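Local coordinates for AA10A (Thermobifida fusca, PDB 5UIZ), which is a copper-dependent lytic polysaccharide monooxygenase of family AA10 that probably cleaves cellulose chains oxidatively, at residues G55-H58 and L59-N62; L105-G108 and G109-E112. One frame throughout, in Å; residues are numbered along the deposited sequence.

Interaction 1. Residues G55-H58 and L59-N62; sequences GHDH and LNPN
Leu59 covers one face of the imidazole ring of His58, its CG 3.7 Å from the ring centroid and 19° off the normal, a CH-pi contact displaced toward the CD2-NE2 side. The two side chains lie next to each other and point the same way, and Leu59 CD2 comes to 3.6 Å from His58 CD2. Elsewhere the His58 ring meets Trp74 at an inclined angle and Trp82 edge-to-face. The carboxylate of Asp57 and the amide of Asn60 are turned 50° apart. Asn60 ND2 donates nearly in its own amide plane to the syn side of Asp57 OD2 at 2.8 Å, tilted well out of the carboxylate plane, bridging the first and last residues of a type I beta turn whose backbone bond, Asn60 N to Asp57 O, is weak at 3.3 Å. With CG anti to the backbone N (chi1 -178°), Asn60 OD1 also accepts from Asn62 N at 2.8 Å, the N-H coming from above the carbonyl plane, a capping bond ahead of helix 63-66. Replacing Asn60 by alanine would probably leave Asp57 OD2 without its amide donor and Asn62 N without its capping acceptor. Water 1 donates to Asp57 OD1 and accepts from Leu59 N, so both carboxylate oxygens receive a hydrogen bond, consistent with an ionised aspartate.

Interaction 2. Residues L105-G108 and G109-E112; sequences LCSG and GLTE
A type I beta turn from Leu105 to Gly108, closed by the 2.9 Å bond from Gly108 N to Leu105 O, runs on through three successive residues of positive phi, Gly108, Gly109 and Leu110, and the bend brings Ser107 and Leu110 together. At Gly109 a beta carbon would lie 2.8 Å from Gly108 O, a clash that glycine avoids. Ser107 OG sits between its backbone N and carbonyl carbon (chi1 73°), which turns it toward the following residues, where it accepts from Leu110 N at 2.9 Å with an N-H...O angle of 158°. The hydroxyl's other partners are Asp120 OD2, the strongest, and Gln104 O, two acceptors that must share its one proton unless the carboxylate carries one itself. Leu110 CD2 lies 3.6 Å from Ser107 OG, placing a methyl group beside this polar cluster. Thr111 N makes two weak bonds, to Ser107 O at 3.4 Å and to Gly108 O at 3.3 Å, while Thr111 CG2 packs 3.6 Å from Ser107 O. Water 2 donates to both Ser107 O and Thr111 O and ties the turn to the residues that follow. The segment leads into helix 111-114 beside strand 88-90: Thr111 OG1 bonds to Tyr88 O, Arg89 NH2 to Gly108 O, and the disulfide from Cys106 to Cys216 anchors the turn to strand 211-221.

In the fold
Both contacts are local turns of one chain, interaction 1 coming first in the sequence, and they do not touch: their centres are 24 Å apart and their nearest atoms about 18 Å. Residues 55-62 form a surface loop joining helices 46-54 and 63-66, its centre about 22 Å from the centre of the chain and away from the copper site. Residues 105-112 lie deeper, their centre about 10 Å from that of the chain, tied to the beta-sheet core by a disulfide. This second turn is also nearer the metal: the side chain of Thr111 is about 11 Å from that of His37, which with His144 binds copper, and about 13 Å from the ion itself.

Interaction 1. Residues G55-H58 and L59-N62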
ATOM      1  N   GLY A  55      14.116  -8.248   5.632  1.00 16.51           N
ATOM      2  CA  GLY A  55      13.688  -9.063   6.793  1.00 19.02           C
ATOM      3  C   GLY A  55      14.798  -9.976   7.353  1.00 20.50           C
ATOM      4  O   GLY A  55      14.815 -10.346   8.531  1.00 21.48           O
ATOM      5  N   HIS A  56      15.716 -10.343   6.476  1.00 20.94           N
ATOM      6  CA  HIS A  56      16.785 -11.257   6.792  1.00 22.03           C
ATOM      7  C   HIS A  56      17.990 -10.477   7.287  1.00 22.45           C
ATOM      8  O   HIS A  56      18.966 -11.078   7.676  1.00 22.44           O
ATOM      9  CB  HIS A  56      17.196 -11.988   5.528  1.00 23.18           C
ATOM     10  CG  HIS A  56      17.889 -11.110   4.548  1.00 27.01           C
ATOM     11  ND1 HIS A  56      17.229 -10.159   3.802  1.00 29.90           N
ATOM     12  CD2 HIS A  56      19.196 -11.016   4.207  1.00 28.44           C
ATOM     13  CE1 HIS A  56      18.099  -9.530   3.028  1.00 31.24           C
ATOM     14  NE2 HIS A  56      19.299 -10.018   3.267  1.00 28.08           N
ATOM     15  N   ASP A  57      17.916  -9.150   7.255  1.00 20.43           N
ATOM     16  CA  ASP A  57      19.023  -8.307   7.605  1.00 20.56           C
ATOM     17  C   ASP A  57      18.528  -6.962   8.106  1.00 18.14           C
ATOM     18  O   ASP A  57      18.962  -5.908   7.624  1.00 17.02           O
ATOM     19  CB  ASP A  57      19.903  -8.102   6.390  1.00 19.73           C
ATOM     20  CG  ASP A  57      21.273  -7.577   6.751  1.00 22.61           C
ATOM     21  OD1 ASP A  57      21.666  -7.629   7.960  1.00 22.56           O
ATOM     22  OD2 ASP A  57      21.933  -7.074   5.817  1.00 23.51           O
ATOM     23  N   HIS A  58      17.651  -7.027   9.093  1.00 18.63           N
ATOM     24  CA  HIS A  58      16.827  -5.881   9.463  1.00 19.63           C
ATOM     25  C   HIS A  58      17.558  -4.821  10.309  1.00 20.73           C
ATOM     26  O   HIS A  58      17.043  -3.725  10.514  1.00 19.05           O
ATOM     27  CB  HIS A  58      15.494  -6.329  10.084  1.00 19.59           C
ATOM     28  CG  HIS A  58      15.556  -6.669  11.542  1.00 19.05           C
ATOM     29  ND1 HIS A  58      15.965  -7.898  12.005  1.00 20.13           N
ATOM     30  CD2 HIS A  58      15.255  -5.930  12.640  1.00 19.71           C
ATOM     31  CE1 HIS A  58      15.899  -7.906  13.327  1.00 21.03           C
ATOM     32  NE2 HIS A  58      15.439  -6.735  13.735  1.00 19.48           N
ATOM     33  N   LEU A  59      18.748  -5.144  10.785  1.00 21.49           N
ATOM     34  CA  LEU A  59      19.495  -4.211  11.623  1.00 23.20           C
ATOM     35  C   LEU A  59      20.713  -3.683  10.882  1.00 23.96           C
ATOM     36  O   LEU A  59      21.523  -3.002  11.480  1.00 27.61           O
ATOM     37  CB  LEU A  59      19.869  -4.893  12.946  1.00 24.53           C
ATOM     38  CG  LEU A  59      18.690  -5.269  13.872  1.00 25.91           C
ATOM     39  CD1 LEU A  59      19.109  -6.112  15.052  1.00 27.12           C
ATOM     40  CD2 LEU A  59      17.878  -4.060  14.343  1.00 26.41           C
ATOM     41  N   ASN A  60      20.816  -3.935   9.577  1.00 23.59           N
ATOM     42  CA  ASN A  60      22.008  -3.573   8.839  1.00 25.71           C
ATOM     43  C   ASN A  60      22.068  -2.079   8.728  1.00 25.14           C
ATOM     44  O   ASN A  60      21.219  -1.480   8.081  1.00 26.29           O
ATOM     45  CB  ASN A  60      22.012  -4.199   7.446  1.00 25.73           C
ATOM     46  CG  ASN A  60      23.281  -3.895   6.627  1.00 26.84           C
ATOM     47  OD1 ASN A  60      24.021  -2.948   6.860  1.00 27.57           O
ATOM     48  ND2 ASN A  60      23.486  -4.695   5.601  1.00 29.51           N
ATOM     49  N   PRO A  61      23.109  -1.465   9.310  1.00 27.48           N
ATOM     50  CA  PRO A  61      23.241   0.019   9.195  1.00 25.58           C
ATOM     51  C   PRO A  61      23.337   0.585   7.771  1.00 22.87           C
ATOM     52  O   PRO A  61      22.953   1.732   7.567  1.00 22.77           O
ATOM     53  CB  PRO A  61      24.532   0.326   9.992  1.00 25.86           C
ATOM     54  CG  PRO A  61      25.339  -0.933   9.828  1.00 26.96           C
ATOM     55  CD  PRO A  61      24.299  -2.048   9.980  1.00 27.37           C
ATOM     56  N   ASN A  62      23.829  -0.181   6.789  0.53 22.32           N
ATOM     57  CA  ASN A  62      23.909   0.357   5.412  0.53 22.29           C
ATOM     58  C   ASN A  62      22.516   0.498   4.782  0.53 20.80           C
ATOM     59  O   ASN A  62      22.370   1.183   3.755  0.53 19.06           O
ATOM     60  CB  ASN A  62      24.842  -0.455   4.480  0.53 24.29           C
ATOM     61  CG  ASN A  62      25.399   0.392   3.306  0.53 25.87           C
ATOM     62  OD1 ASN A  62      25.896   1.504   3.495  0.53 27.17           O
ATOM     63  ND2 ASN A  62      25.333  -0.148   2.096  0.53 26.76           N
TER
HETATM   64  O   HOH W   1      20.766  -7.493  10.329  1.00 25.10           O

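Interaction 2. Residues L105-G108 and G109-E112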
ATOM      1  N   LEU A 105      -2.794   7.978   4.947  1.00 14.25           N
ATOM      2  CA  LEU A 105      -3.412   6.939   4.145  1.00 14.84           C
ATOM      3  C   LEU A 105      -2.628   5.668   4.208  1.00 15.40           C
ATOM      4  O   LEU A 105      -3.213   4.574   4.460  1.00 15.41           O
ATOM      5  CB  LEU A 105      -3.571   7.353   2.689  1.00 14.57           C
ATOM      6  CG  LEU A 105      -4.763   8.239   2.359  1.00 15.15           C
ATOM      7  CD1 LEU A 105      -4.564   9.625   2.984  1.00 15.40           C
ATOM      8  CD2 LEU A 105      -4.918   8.390   0.866  1.00 17.01           C
ATOM      9  N   CYS A 106      -1.311   5.781   3.996  1.00 16.00           N
ATOM     10  CA  CYS A 106      -0.488   4.577   3.914  1.00 17.00           C
ATOM     11  C   CYS A 106      -0.405   3.845   5.230  1.00 16.16           C
ATOM     12  O   CYS A 106      -0.237   2.609   5.234  1.00 16.69           O
ATOM     13  CB  CYS A 106       0.903   4.896   3.371  1.00 19.88           C
ATOM     14  SG  CYS A 106       0.780   5.609   1.683  1.00 25.02           S
ATOM     15  N   SER A 107      -0.573   4.552   6.335  1.00 13.76           N
ATOM     16  CA  SER A 107      -0.631   3.887   7.631  1.00 14.11           C
ATOM     17  C   SER A 107      -2.039   3.354   8.008  1.00 14.08           C
ATOM     18  O   SER A 107      -2.182   2.833   9.064  1.00 14.11           O
ATOM     19  CB  SER A 107      -0.143   4.791   8.752  1.00 13.18           C
ATOM     20  OG  SER A 107      -1.134   5.801   8.994  1.00 13.22           O
ATOM     21  N   GLY A 108      -3.054   3.466   7.145  1.00 14.87           N
ATOM     22  CA  GLY A 108      -4.391   3.014   7.485  1.00 14.62           C
ATOM     23  C   GLY A 108      -4.976   3.900   8.594  1.00 15.39           C
ATOM     24  O   GLY A 108      -5.707   3.434   9.470  1.00 14.74           O
ATOM     25  N   GLY A 109      -4.611   5.176   8.587  1.00 14.43           N
ATOM     26  CA  GLY A 109      -5.124   6.096   9.600  1.00 14.76           C
ATOM     27  C   GLY A 109      -4.557   5.740  10.953  1.00 15.23           C
ATOM     28  O   GLY A 109      -5.296   5.681  11.930  1.00 14.83           O
ATOM     29  N   LEU A 110      -3.254   5.457  10.981  1.00 13.87           N
ATOM     30  CA  LEU A 110      -2.587   5.031  12.215  1.00 14.93           C
ATOM     31  C   LEU A 110      -3.231   3.849  12.887  1.00 15.37           C
ATOM     32  O   LEU A 110      -3.217   3.736  14.097  1.00 15.12           O
ATOM     33  CB  LEU A 110      -2.434   6.201  13.209  1.00 14.27           C
ATOM     34  CG  LEU A 110      -1.680   7.435  12.636  1.00 15.26           C
ATOM     35  CD1 LEU A 110      -1.659   8.559  13.694  1.00 14.94           C
ATOM     36  CD2 LEU A 110      -0.260   7.127  12.183  1.00 14.86           C
ATOM     37  N   THR A 111      -3.712   2.900  12.094  1.00 15.69           N
ATOM     38  CA  THR A 111      -4.346   1.704  12.644  1.00 16.77           C
ATOM     39  C   THR A 111      -3.350   0.929  13.527  1.00 17.39           C
ATOM     40  O   THR A 111      -2.131   1.102  13.399  1.00 17.78           O
ATOM     41  CB  THR A 111      -4.828   0.794  11.490  1.00 15.78           C
ATOM     42  OG1 THR A 111      -5.739  -0.191  11.964  1.00 16.42           O
ATOM     43  CG2 THR A 111      -3.656   0.087  10.796  1.00 15.19           C
ATOM     44  N   GLU A 112      -3.870   0.043  14.349  1.00 18.62           N
ATOM     45  CA  GLU A 112      -3.091  -0.726  15.310  1.00 20.99           C
ATOM     46  C   GLU A 112      -2.132   0.127  16.153  1.00 21.22           C
ATOM     47  O   GLU A 112      -0.945  -0.181  16.264  1.00 19.94           O
ATOM     48  CB  GLU A 112      -2.328  -1.814  14.578  1.00 23.24           C
ATOM     49  CG  GLU A 112      -3.206  -2.829  13.920  1.00 26.98           C
ATOM     50  CD  GLU A 112      -3.926  -3.772  14.923  1.00 32.03           C
ATOM     51  OE1 GLU A 112      -4.683  -4.640  14.431  1.00 34.36           O
ATOM     52  OE2 GLU A 112      -3.733  -3.674  16.188  1.00 33.98           O
TER
HETATM   53  O   HOH W   2      -0.690   2.414  11.535  1.00 11.73           O